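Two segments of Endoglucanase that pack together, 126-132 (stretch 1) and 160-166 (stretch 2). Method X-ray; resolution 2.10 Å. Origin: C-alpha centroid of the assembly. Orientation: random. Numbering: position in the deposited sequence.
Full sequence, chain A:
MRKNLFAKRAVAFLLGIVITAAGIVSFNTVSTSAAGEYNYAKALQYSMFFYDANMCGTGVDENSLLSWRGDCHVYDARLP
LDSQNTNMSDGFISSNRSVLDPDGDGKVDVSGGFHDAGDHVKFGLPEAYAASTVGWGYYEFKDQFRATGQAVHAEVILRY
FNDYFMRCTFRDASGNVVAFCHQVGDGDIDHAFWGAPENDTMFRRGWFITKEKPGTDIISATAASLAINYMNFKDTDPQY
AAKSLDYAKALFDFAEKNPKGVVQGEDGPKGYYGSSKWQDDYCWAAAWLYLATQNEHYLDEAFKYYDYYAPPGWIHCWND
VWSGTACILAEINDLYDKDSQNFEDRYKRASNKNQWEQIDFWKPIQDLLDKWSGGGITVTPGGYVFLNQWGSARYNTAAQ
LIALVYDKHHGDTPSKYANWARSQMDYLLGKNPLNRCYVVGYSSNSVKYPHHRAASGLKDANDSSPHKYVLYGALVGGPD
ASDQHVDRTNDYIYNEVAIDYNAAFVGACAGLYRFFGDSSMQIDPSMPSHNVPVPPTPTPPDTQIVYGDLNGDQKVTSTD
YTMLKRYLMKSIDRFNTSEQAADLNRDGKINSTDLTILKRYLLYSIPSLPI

Stretch 1 126-132: PEAYAAS
Stretch 2 (160-166) YFNDYFM

The carboxylate of a buried glutamate lies against a phenylalanine ring: E127 OE2 approaches F161 CE1 to 3.4 Å, obliquely, while that same oxygen is hydrogen-bonded elsewhere in the structure. No hydrogen bond joins the two segments, so the contact rests on packing, with 320 Å² buried in total.

Both segments are helical throughout, with phi -59° to -76° and psi -25° to -48° in 126-132 and phi -59° to -70° and psi -29° to -58° in 160-166. Bonds such as A131 N to E127 O (3.1 Å) and F165 N to F161 O (3.2 Å) mark the i to i+4 repeat. The axes approach to 9.9 Å, with N-to-C directions 136° apart. Register is set by A131 and F161, whose CA atoms lie 5.9 Å apart.

A131 points toward the partner helix. A131 CB sits over one face of F161 (chi1 -93°, chi2 -67°), 3.9 Å from the ring centroid and 27° off the normal, a CH-pi contact; the same A131 CB meets the edge of F165 at CE2 (3.5 Å). A130 CB reaches F161 CZ at 3.8 Å.

E127, chi1 t and chi2 p, starts sideways, but its end comes nearer. E127 CG meets ring edges at F165 CE1 (3.6 Å) and Y164 CE2 (4.0 Å; Y164 chi1 t). F165, chi1 m and chi2 -35°, also places CZ 3.7 Å from A128 CA, although A128 CB points away.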

# COMPACT_ATOMS: atom_id res chain seq x y z
N PRO A 126 -5.83 1.57 -3.77
CA PRO A 126 -4.65 2.02 -3.02
C PRO A 126 -4.64 1.53 -1.56
O PRO A 126 -3.57 1.42 -0.95
CB PRO A 126 -4.72 3.54 -3.13
CG PRO A 126 -6.20 3.82 -3.25
CD PRO A 126 -6.68 2.71 -4.17
N GLU A 127 -5.81 1.23 -0.99
CA GLU A 127 -5.87 0.74 0.39
C GLU A 127 -5.10 -0.60 0.43
O GLU A 127 -4.26 -0.83 1.30
CB GLU A 127 -7.33 0.52 0.82
CG GLU A 127 -7.53 0.09 2.28
CD GLU A 127 -7.62 1.27 3.26
OE1 GLU A 127 -7.91 2.39 2.82
OE2 GLU A 127 -7.41 1.06 4.47
N ALA A 128 -5.40 -1.47 -0.53
CA ALA A 128 -4.73 -2.77 -0.61
C ALA A 128 -3.25 -2.60 -0.98
O ALA A 128 -2.40 -3.34 -0.49
CB ALA A 128 -5.43 -3.67 -1.64
N TYR A 129 -2.95 -1.63 -1.84
CA TYR A 129 -1.56 -1.40 -2.23
C TYR A 129 -0.72 -1.00 -1.02
O TYR A 129 0.40 -1.49 -0.85
CB TYR A 129 -1.45 -0.31 -3.29
CG TYR A 129 -0.04 0.21 -3.46
CD1 TYR A 129 0.45 1.26 -2.67
CD2 TYR A 129 0.84 -0.39 -4.37
CE1 TYR A 129 1.77 1.69 -2.77
CE2 TYR A 129 2.17 0.03 -4.48
CZ TYR A 129 2.63 1.07 -3.67
OH TYR A 129 3.94 1.48 -3.77
N ALA A 130 -1.25 -0.11 -0.19
CA ALA A 130 -0.52 0.35 0.98
C ALA A 130 -0.32 -0.80 1.95
O ALA A 130 0.79 -1.02 2.45
CB ALA A 130 -1.27 1.49 1.66
N ALA A 131 -1.39 -1.55 2.20
CA ALA A 131 -1.35 -2.69 3.10
C ALA A 131 -0.34 -3.75 2.66
O ALA A 131 0.41 -4.27 3.48
CB ALA A 131 -2.75 -3.31 3.20
N SER A 132 -0.33 -4.07 1.38
CA SER A 132 0.59 -5.09 0.90
C SER A 132 2.02 -4.56 0.81
O SER A 132 2.97 -5.28 1.10
CB SER A 132 0.14 -5.60 -0.48
OG SER A 132 0.22 -4.56 -1.44
N TYR A 160 -4.70 -3.57 11.40
CA TYR A 160 -5.81 -2.67 11.15
C TYR A 160 -6.22 -2.69 9.68
O TYR A 160 -7.41 -2.60 9.36
CB TYR A 160 -5.47 -1.24 11.59
CG TYR A 160 -6.67 -0.45 12.07
CD1 TYR A 160 -7.29 -0.75 13.28
CD2 TYR A 160 -7.20 0.59 11.30
CE1 TYR A 160 -8.41 -0.04 13.72
CE2 TYR A 160 -8.31 1.31 11.73
CZ TYR A 160 -8.91 0.99 12.94
OH TYR A 160 -10.02 1.68 13.37
N PHE A 161 -5.24 -2.79 8.78
CA PHE A 161 -5.52 -2.85 7.33
C PHE A 161 -6.25 -4.15 6.99
O PHE A 161 -7.35 -4.14 6.45
CB PHE A 161 -4.24 -2.86 6.49
CG PHE A 161 -3.77 -1.51 6.03
CD1 PHE A 161 -4.51 -0.76 5.11
CD2 PHE A 161 -2.55 -1.01 6.47
CE1 PHE A 161 -4.02 0.46 4.64
CE2 PHE A 161 -2.06 0.20 6.01
CZ PHE A 161 -2.80 0.95 5.09
N ASN A 162 -5.61 -5.26 7.32
CA ASN A 162 -6.15 -6.57 7.01
C ASN A 162 -7.42 -7.00 7.76
O ASN A 162 -8.20 -7.79 7.22
CB ASN A 162 -5.04 -7.62 7.16
CG ASN A 162 -3.92 -7.41 6.15
OD1 ASN A 162 -2.84 -6.90 6.48
ND2 ASN A 162 -4.17 -7.79 4.90
N ASP A 163 -7.63 -6.52 8.98
CA ASP A 163 -8.85 -6.89 9.69
C ASP A 163 -10.01 -6.20 8.98
O ASP A 163 -11.13 -6.71 8.96
CB ASP A 163 -8.80 -6.47 11.16
CG ASP A 163 -7.78 -7.27 11.95
OD1 ASP A 163 -7.42 -8.38 11.51
OD2 ASP A 163 -7.33 -6.80 13.02
N TYR A 164 -9.72 -5.03 8.40
CA TYR A 164 -10.72 -4.27 7.66
C TYR A 164 -11.09 -5.06 6.40
O TYR A 164 -12.27 -5.23 6.10
CB TYR A 164 -10.14 -2.89 7.30
CG TYR A 164 -10.90 -2.11 6.24
CD1 TYR A 164 -12.24 -1.75 6.42
CD2 TYR A 164 -10.25 -1.67 5.09
CE1 TYR A 164 -12.91 -0.97 5.46
CE2 TYR A 164 -10.90 -0.90 4.13
CZ TYR A 164 -12.23 -0.55 4.32
OH TYR A 164 -12.87 0.21 3.37
N PHE A 165 -10.09 -5.55 5.69
CA PHE A 165 -10.33 -6.34 4.48
C PHE A 165 -11.19 -7.56 4.82
O PHE A 165 -12.18 -7.86 4.15
CB PHE A 165 -9.01 -6.81 3.84
CG PHE A 165 -8.09 -5.69 3.42
CD1 PHE A 165 -8.59 -4.49 2.91
CD2 PHE A 165 -6.71 -5.85 3.48
CE1 PHE A 165 -7.73 -3.47 2.48
CE2 PHE A 165 -5.84 -4.84 3.06
CZ PHE A 165 -6.35 -3.65 2.56
N MET A 166 -10.81 -8.28 5.87
CA MET A 166 -11.55 -9.47 6.27
C MET A 166 -13.00 -9.20 6.65
O MET A 166 -13.89 -9.94 6.22
CB MET A 166 -10.81 -10.21 7.39
CG MET A 166 -9.53 -10.89 6.87
SD MET A 166 -8.59 -11.93 8.01
CE MET A 166 -7.54 -10.71 8.82